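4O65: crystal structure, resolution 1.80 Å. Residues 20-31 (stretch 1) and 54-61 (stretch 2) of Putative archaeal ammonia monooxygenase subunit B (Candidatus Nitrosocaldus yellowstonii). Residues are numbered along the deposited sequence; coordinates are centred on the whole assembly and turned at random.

Stretch 1 (20-31) SATRLITKAEFA
Stretch 2 (54-61) ARRQDVLI

Two segments distant in sequence can be joined by a few hydrogen bonds of the main chain, one of them to a side-chain hydroxyl, at separate points, with side chains filling the space between; residues 20-31 and 54-61 of this putative ammonia monooxygenase subunit illustrate the principle. The chains run antiparallel: Ser 20 lies nearest Ile 61 (CA to CA 5.2 Å) and Ile 25 nearest Asp 58 (CA to CA 5.0 Å).

Ser 20 (phi/psi -75/-20) makes a two-way clasp. Its N donates to Ile 61 O at 2.8 Å, while its p rotamer brings OG to 2.8 Å from Ile 61 N, which donates to it almost linearly (172°). A water, 2.6 Å from Ser 20 OG, donates to Val 59 O at 2.9 Å. Ala 21 is extended (-157/158), Thr 22 breaks the run (-118/-1), and the strand begins at Arg 23 (-137/129); the CA-to-CB bonds of Thr 22 and Arg 23 point away, whereas that of Leu 24 (-139/173, mt) points toward stretch 2, its CD1 4.0 Å from Leu 60 CB in an apolar contact.

At Ile 25 (-118/168, pt), the end of the short strand 23-25, N donates to Gln 57 O at 3.1 Å and 173°. Ile 25 O instead meets Asp 58 CA at 3.1 Å, a CA-H...O contact; this buried carbonyl has no conventional hydrogen-bond partner.

Thr 26 (-75/164, p) caps the following helix, its OG1 accepting from Glu 29 N at 3.0 Å. Lys 27 (chi1 t) lays CG 3.4 Å from Asp 58 OD2 before its end leads away.

One turn on, Phe 30 (chi1 176°, chi2 73°) points toward stretch 2, and its ring meets Arg 56 and Gln 57 of the type I turn Arg 56-Val 59. Arg 56 CA sits over one ring face, 4.0 Å from the centroid, a CH-pi contact; Gln 57 OE1 approaches the edge, 3.5 Å from Phe 30 CE1. Within the turn, Arg 56 (m, t, p) grips Asp 58 (chi1 p) through NE to OD1 at 3.0 Å and an NH2 to OD2 salt bridge at 2.8 Å.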

# COMPACT_ATOMS: atom_id res chain seq x y z
N SER A 20 -6.98 2.19 7.98
CA SER A 20 -6.71 2.92 9.26
C SER A 20 -7.17 4.39 9.22
O SER A 20 -7.23 5.03 10.27
CB SER A 20 -5.20 2.89 9.58
OG SER A 20 -4.46 3.52 8.51
N ALA A 21 -7.35 4.96 8.04
CA ALA A 21 -7.73 6.37 7.96
C ALA A 21 -8.42 6.64 6.64
O ALA A 21 -8.18 5.93 5.66
CB ALA A 21 -6.46 7.26 8.00
N THR A 22 -9.21 7.72 6.60
CA THR A 22 -9.79 8.13 5.33
C THR A 22 -9.30 9.53 4.93
O THR A 22 -9.69 10.01 3.87
CB THR A 22 -11.32 8.20 5.41
OG1 THR A 22 -11.68 9.10 6.46
CG2 THR A 22 -11.91 6.79 5.61
N ARG A 23 -8.47 10.16 5.75
CA ARG A 23 -7.92 11.47 5.38
C ARG A 23 -6.45 11.45 5.74
O ARG A 23 -6.11 11.11 6.88
CB ARG A 23 -8.64 12.63 6.16
CG ARG A 23 -10.14 12.71 5.87
CD ARG A 23 -10.73 14.10 6.17
NE ARG A 23 -10.02 15.13 5.37
CZ ARG A 23 -10.46 15.67 4.22
NH1 ARG A 23 -11.63 15.32 3.68
NH2 ARG A 23 -9.70 16.57 3.60
N LEU A 24 -5.59 11.81 4.79
CA LEU A 24 -4.15 11.79 5.03
C LEU A 24 -3.56 13.03 4.41
O LEU A 24 -4.25 13.73 3.68
CB LEU A 24 -3.57 10.58 4.30
CG LEU A 24 -4.05 9.20 4.79
CD1 LEU A 24 -3.37 8.17 3.87
CD2 LEU A 24 -3.59 9.01 6.20
N ILE A 25 -2.27 13.25 4.65
CA ILE A 25 -1.52 14.27 3.88
C ILE A 25 -0.41 13.56 3.11
O ILE A 25 -0.11 12.37 3.36
CB ILE A 25 -0.97 15.42 4.76
CG1 ILE A 25 0.10 14.87 5.70
CG2 ILE A 25 -2.12 16.07 5.55
CD1 ILE A 25 0.73 15.92 6.65
N THR A 26 0.23 14.25 2.17
CA THR A 26 1.31 13.58 1.39
C THR A 26 2.57 13.43 2.20
O THR A 26 2.76 14.13 3.23
CB THR A 26 1.65 14.37 0.12
OG1 THR A 26 2.06 15.68 0.51
CG2 THR A 26 0.41 14.52 -0.81
N LYS A 27 3.48 12.56 1.76
CA LYS A 27 4.78 12.42 2.43
C LYS A 27 5.51 13.77 2.42
O LYS A 27 6.07 14.20 3.45
CB LYS A 27 5.65 11.37 1.70
CG LYS A 27 6.88 11.00 2.52
CD LYS A 27 7.98 10.24 1.75
CE LYS A 27 7.61 8.88 1.19
NZ LYS A 27 8.89 8.26 0.64
N ALA A 28 5.47 14.46 1.28
CA ALA A 28 6.09 15.80 1.24
C ALA A 28 5.46 16.80 2.23
O ALA A 28 6.20 17.60 2.88
CB ALA A 28 6.11 16.35 -0.20
N GLU A 29 4.12 16.80 2.31
CA GLU A 29 3.44 17.74 3.23
C GLU A 29 3.85 17.41 4.69
O GLU A 29 4.11 18.33 5.49
CB GLU A 29 1.92 17.66 3.12
CG GLU A 29 1.17 18.78 3.88
CD GLU A 29 1.45 20.18 3.33
OE1 GLU A 29 1.33 21.10 4.14
OE2 GLU A 29 1.79 20.37 2.13
N PHE A 30 3.96 16.12 4.98
CA PHE A 30 4.40 15.71 6.32
C PHE A 30 5.86 16.12 6.59
O PHE A 30 6.15 16.67 7.67
CB PHE A 30 4.27 14.19 6.54
CG PHE A 30 4.83 13.76 7.86
CD1 PHE A 30 4.14 14.05 9.05
CD2 PHE A 30 6.07 13.09 7.92
CE1 PHE A 30 4.65 13.65 10.30
CE2 PHE A 30 6.58 12.69 9.17
CZ PHE A 30 5.86 12.96 10.34
N ALA A 31 6.72 15.94 5.60
CA ALA A 31 8.14 16.38 5.73
C ALA A 31 8.23 17.88 5.96
O ALA A 31 9.00 18.36 6.81
CB ALA A 31 8.93 15.98 4.50
N ALA A 54 0.74 6.86 13.70
CA ALA A 54 0.47 7.78 14.81
C ALA A 54 1.37 8.99 14.74
O ALA A 54 0.97 10.10 15.12
CB ALA A 54 0.61 7.08 16.17
N ARG A 55 2.59 8.77 14.26
CA ARG A 55 3.57 9.86 14.07
C ARG A 55 3.44 10.49 12.67
O ARG A 55 3.49 11.72 12.53
CB ARG A 55 4.96 9.30 14.29
CG ARG A 55 6.08 10.36 14.22
CD ARG A 55 7.44 9.84 14.59
NE ARG A 55 7.77 10.05 16.01
CZ ARG A 55 7.79 9.05 16.87
NH1 ARG A 55 8.10 9.23 18.13
NH2 ARG A 55 7.51 7.84 16.42
N ARG A 56 3.31 9.66 11.65
CA ARG A 56 3.36 10.10 10.24
C ARG A 56 1.96 10.24 9.70
O ARG A 56 1.25 9.22 9.54
CB ARG A 56 4.03 8.96 9.43
CG ARG A 56 5.52 8.95 9.54
CD ARG A 56 6.08 7.82 8.70
NE ARG A 56 5.84 8.03 7.25
CZ ARG A 56 6.42 7.32 6.32
NH1 ARG A 56 7.22 6.30 6.68
NH2 ARG A 56 6.21 7.61 5.01
N GLN A 57 1.59 11.44 9.27
CA GLN A 57 0.23 11.69 8.81
C GLN A 57 0.06 11.31 7.34
O GLN A 57 -1.02 11.49 6.81
CB GLN A 57 -0.16 13.18 8.94
CG GLN A 57 -0.73 13.49 10.32
CD GLN A 57 0.38 13.50 11.32
OE1 GLN A 57 1.33 14.25 11.17
NE2 GLN A 57 0.24 12.69 12.39
N ASP A 58 1.09 10.73 6.73
CA ASP A 58 1.00 10.26 5.35
C ASP A 58 0.78 8.74 5.22
O ASP A 58 0.74 8.21 4.08
CB ASP A 58 2.30 10.63 4.56
CG ASP A 58 3.51 9.96 5.11
OD1 ASP A 58 3.67 9.92 6.38
OD2 ASP A 58 4.35 9.53 4.28
N VAL A 59 0.65 8.06 6.36
CA VAL A 59 0.68 6.59 6.34
C VAL A 59 -0.71 6.00 6.48
O VAL A 59 -1.50 6.39 7.34
CB VAL A 59 1.63 6.05 7.43
CG1 VAL A 59 1.47 4.54 7.61
CG2 VAL A 59 3.06 6.42 7.07
N LEU A 60 -0.97 5.03 5.62
CA LEU A 60 -2.20 4.19 5.62
C LEU A 60 -1.84 2.77 5.94
O LEU A 60 -0.93 2.20 5.28
CB LEU A 60 -2.82 4.22 4.18
CG LEU A 60 -4.06 3.30 4.03
CD1 LEU A 60 -5.24 3.81 4.89
CD2 LEU A 60 -4.43 3.36 2.53
N ILE A 61 -2.59 2.16 6.87
CA ILE A 61 -2.55 0.73 7.09
C ILE A 61 -3.87 0.10 6.60
O ILE A 61 -4.97 0.56 6.95
CB ILE A 61 -2.39 0.42 8.61
CG1 ILE A 61 -1.03 0.98 9.13
CG2 ILE A 61 -2.45 -1.11 8.84
CD1 ILE A 61 -0.87 0.80 10.67
O HOH W 1 -3.55 5.85 9.25